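Local coordinates for hypothetical protein SpyM3_0169 (Streptococcus pyogenes, PDB 1PG6) that is of unknown function but binds calcium ions and belongs to the AIM24 family of the cupin clan, at residues 192-197 against 208-213. Sequence-based numbering, arbitrary orientation.
Sequences YDIHLE and EGVVNT
The imidazole of H195 meets V211 with one face and T213 with its edge: V211 CG2 lies over the ring, 3.8 Å from its centroid and shifted toward the rim, a CH-pi contact, while H195 NE2 and T213 OG1 form a hydrogen bond of 3.1 Å whose donor may be either. T213 OG1 is also hydrogen-bonded to T177 OG1. At the edge of the Y192 ring, near its plane, N212 OD1 lies 3.6 Å from Y192 CD1, ring and amide planes 53° apart; W186 meets Y192 edge-to-face. The extended side chain of E197 crosses V211 at about a right angle, OE1 reaching V211 CG1 at 3.5 Å. The strands run antiparallel. H195 and V211 exchange two N-H...O=C bonds; D193 O accepts from T213 N at 2.9 Å, the N-H standing above the carbonyl plane, and the return bond from D193 N is weak. I194 faces N212 as a non-hydrogen-bonded pair on the other side of the sheet, I194 CG1 3.4 Å from N212 ND2, and I194 CG2 touches V210 CG2. Beyond one strand's end and before the other's start, a water bridges E197 N and G209 O. This is plain sheet pairing, the strands joined through helix 200-206 rather than a tight hairpin turn. Strand 211-215 lies between 191-195, an outermost strand, and 174-179, while I194 and Y192 pack against strands 113-116 and 148-153 of the adjoining six-stranded sheet.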
loop_
_atom_site.group_PDB
_atom_site.type_symbol
_atom_site.label_atom_id
_atom_site.label_comp_id
_atom_site.label_asym_id
_atom_site.label_seq_id
_atom_site.Cartn_x
_atom_site.Cartn_y
_atom_site.Cartn_z
ATOM N N TYR A 192 -16.818 4.389 -0.039
ATOM C CA TYR A 192 -16.490 3.042 0.400
ATOM C C TYR A 192 -16.829 2.823 1.864
ATOM O O TYR A 192 -16.921 3.771 2.645
ATOM C CB TYR A 192 -15.004 2.764 0.174
ATOM C CG TYR A 192 -14.118 3.211 1.312
ATOM C CD1 TYR A 192 -13.755 2.324 2.323
ATOM C CD2 TYR A 192 -13.646 4.520 1.382
ATOM C CE1 TYR A 192 -12.940 2.723 3.372
ATOM C CE2 TYR A 192 -12.831 4.934 2.430
ATOM C CZ TYR A 192 -12.479 4.029 3.420
ATOM O OH TYR A 192 -11.651 4.419 4.443
ATOM N N ASP A 193 -17.004 1.559 2.224
ATOM C CA ASP A 193 -17.325 1.187 3.590
ATOM C C ASP A 193 -16.882 -0.242 3.867
ATOM O O ASP A 193 -17.417 -1.188 3.290
ATOM C CB ASP A 193 -18.833 1.305 3.832
ATOM C CG ASP A 193 -19.237 0.860 5.228
ATOM O OD1 ASP A 193 -20.450 0.707 5.477
ATOM O OD2 ASP A 193 -18.343 0.668 6.075
ATOM N N ILE A 194 -15.895 -0.392 4.744
ATOM C CA ILE A 194 -15.397 -1.709 5.124
ATOM C C ILE A 194 -16.204 -2.136 6.345
ATOM O O ILE A 194 -16.244 -1.425 7.349
ATOM C CB ILE A 194 -13.895 -1.655 5.477
ATOM C CG1 ILE A 194 -13.096 -1.234 4.240
ATOM C CG2 ILE A 194 -13.423 -3.016 5.981
ATOM C CD1 ILE A 194 -11.615 -1.007 4.489
ATOM N N HIS A 195 -16.843 -3.297 6.259
ATOM C CA HIS A 195 -17.677 -3.779 7.354
ATOM C C HIS A 195 -17.837 -5.291 7.314
ATOM O O HIS A 195 -17.485 -5.935 6.327
ATOM C CB HIS A 195 -19.053 -3.127 7.246
ATOM C CG HIS A 195 -19.756 -3.432 5.959
ATOM N ND1 HIS A 195 -20.539 -4.554 5.788
ATOM C CD2 HIS A 195 -19.739 -2.799 4.762
ATOM C CE1 HIS A 195 -20.975 -4.598 4.541
ATOM N NE2 HIS A 195 -20.504 -3.546 3.898
ATOM N N LEU A 196 -18.378 -5.852 8.390
ATOM C CA LEU A 196 -18.602 -7.290 8.468
ATOM C C LEU A 196 -20.041 -7.544 8.022
ATOM O O LEU A 196 -20.939 -6.767 8.346
ATOM C CB LEU A 196 -18.391 -7.775 9.907
ATOM C CG LEU A 196 -18.200 -9.281 10.114
ATOM C CD1 LEU A 196 -16.965 -9.752 9.358
ATOM C CD2 LEU A 196 -18.054 -9.581 11.599
ATOM N N GLU A 197 -20.260 -8.625 7.277
ATOM C CA GLU A 197 -21.596 -8.946 6.784
ATOM C C GLU A 197 -22.486 -9.704 7.763
ATOM O O GLU A 197 -23.702 -9.750 7.587
ATOM C CB GLU A 197 -21.510 -9.746 5.481
ATOM C CG GLU A 197 -21.031 -8.955 4.278
ATOM C CD GLU A 197 -21.264 -9.694 2.973
ATOM O OE1 GLU A 197 -20.877 -9.168 1.909
ATOM O OE2 GLU A 197 -21.840 -10.801 3.011
ATOM N N GLU A 208 -15.212 -15.942 5.741
ATOM C CA GLU A 208 -15.158 -14.631 5.100
ATOM C C GLU A 208 -14.964 -13.513 6.118
ATOM O O GLU A 208 -15.670 -13.445 7.128
ATOM C CB GLU A 208 -16.443 -14.357 4.308
ATOM C CG GLU A 208 -16.624 -15.187 3.056
ATOM C CD GLU A 208 -15.473 -15.022 2.095
ATOM O OE1 GLU A 208 -14.981 -13.886 1.933
ATOM O OE2 GLU A 208 -15.064 -16.025 1.492
ATOM N N GLY A 209 -14.005 -12.638 5.838
ATOM C CA GLY A 209 -13.733 -11.514 6.714
ATOM C C GLY A 209 -14.510 -10.295 6.251
ATOM O O GLY A 209 -15.452 -10.427 5.469
ATOM N N VAL A 210 -14.116 -9.114 6.719
ATOM C CA VAL A 210 -14.799 -7.884 6.348
ATOM C C VAL A 210 -14.803 -7.660 4.842
ATOM O O VAL A 210 -13.862 -8.035 4.140
ATOM C CB VAL A 210 -14.154 -6.639 7.010
ATOM C CG1 VAL A 210 -14.328 -6.698 8.520
ATOM C CG2 VAL A 210 -12.680 -6.559 6.641
ATOM N N VAL A 211 -15.874 -7.049 4.356
ATOM C CA VAL A 211 -15.997 -6.748 2.939
ATOM C C VAL A 211 -15.929 -5.238 2.768
ATOM O O VAL A 211 -16.084 -4.485 3.732
ATOM C CB VAL A 211 -17.336 -7.255 2.361
ATOM C CG1 VAL A 211 -17.442 -8.759 2.537
ATOM C CG2 VAL A 211 -18.501 -6.554 3.042
ATOM N N ASN A 212 -15.682 -4.802 1.540
ATOM C CA ASN A 212 -15.609 -3.383 1.231
ATOM C C ASN A 212 -16.713 -3.110 0.215
ATOM O O ASN A 212 -16.736 -3.710 -0.861
ATOM C CB ASN A 212 -14.241 -3.042 0.623
ATOM C CG ASN A 212 -13.918 -1.559 0.695
ATOM O OD1 ASN A 212 -14.811 -0.711 0.623
ATOM N ND2 ASN A 212 -12.636 -1.237 0.823
ATOM N N THR A 213 -17.649 -2.232 0.567
ATOM C CA THR A 213 -18.731 -1.886 -0.346
ATOM C C THR A 213 -18.423 -0.531 -0.976
ATOM O O THR A 213 -18.271 0.473 -0.276
ATOM C CB THR A 213 -20.094 -1.814 0.380
ATOM O OG1 THR A 213 -20.457 -3.122 0.841
ATOM C CG2 THR A 213 -21.173 -1.299 -0.566
HETATM O O HOH W 1 -18.149 -10.649 5.916
#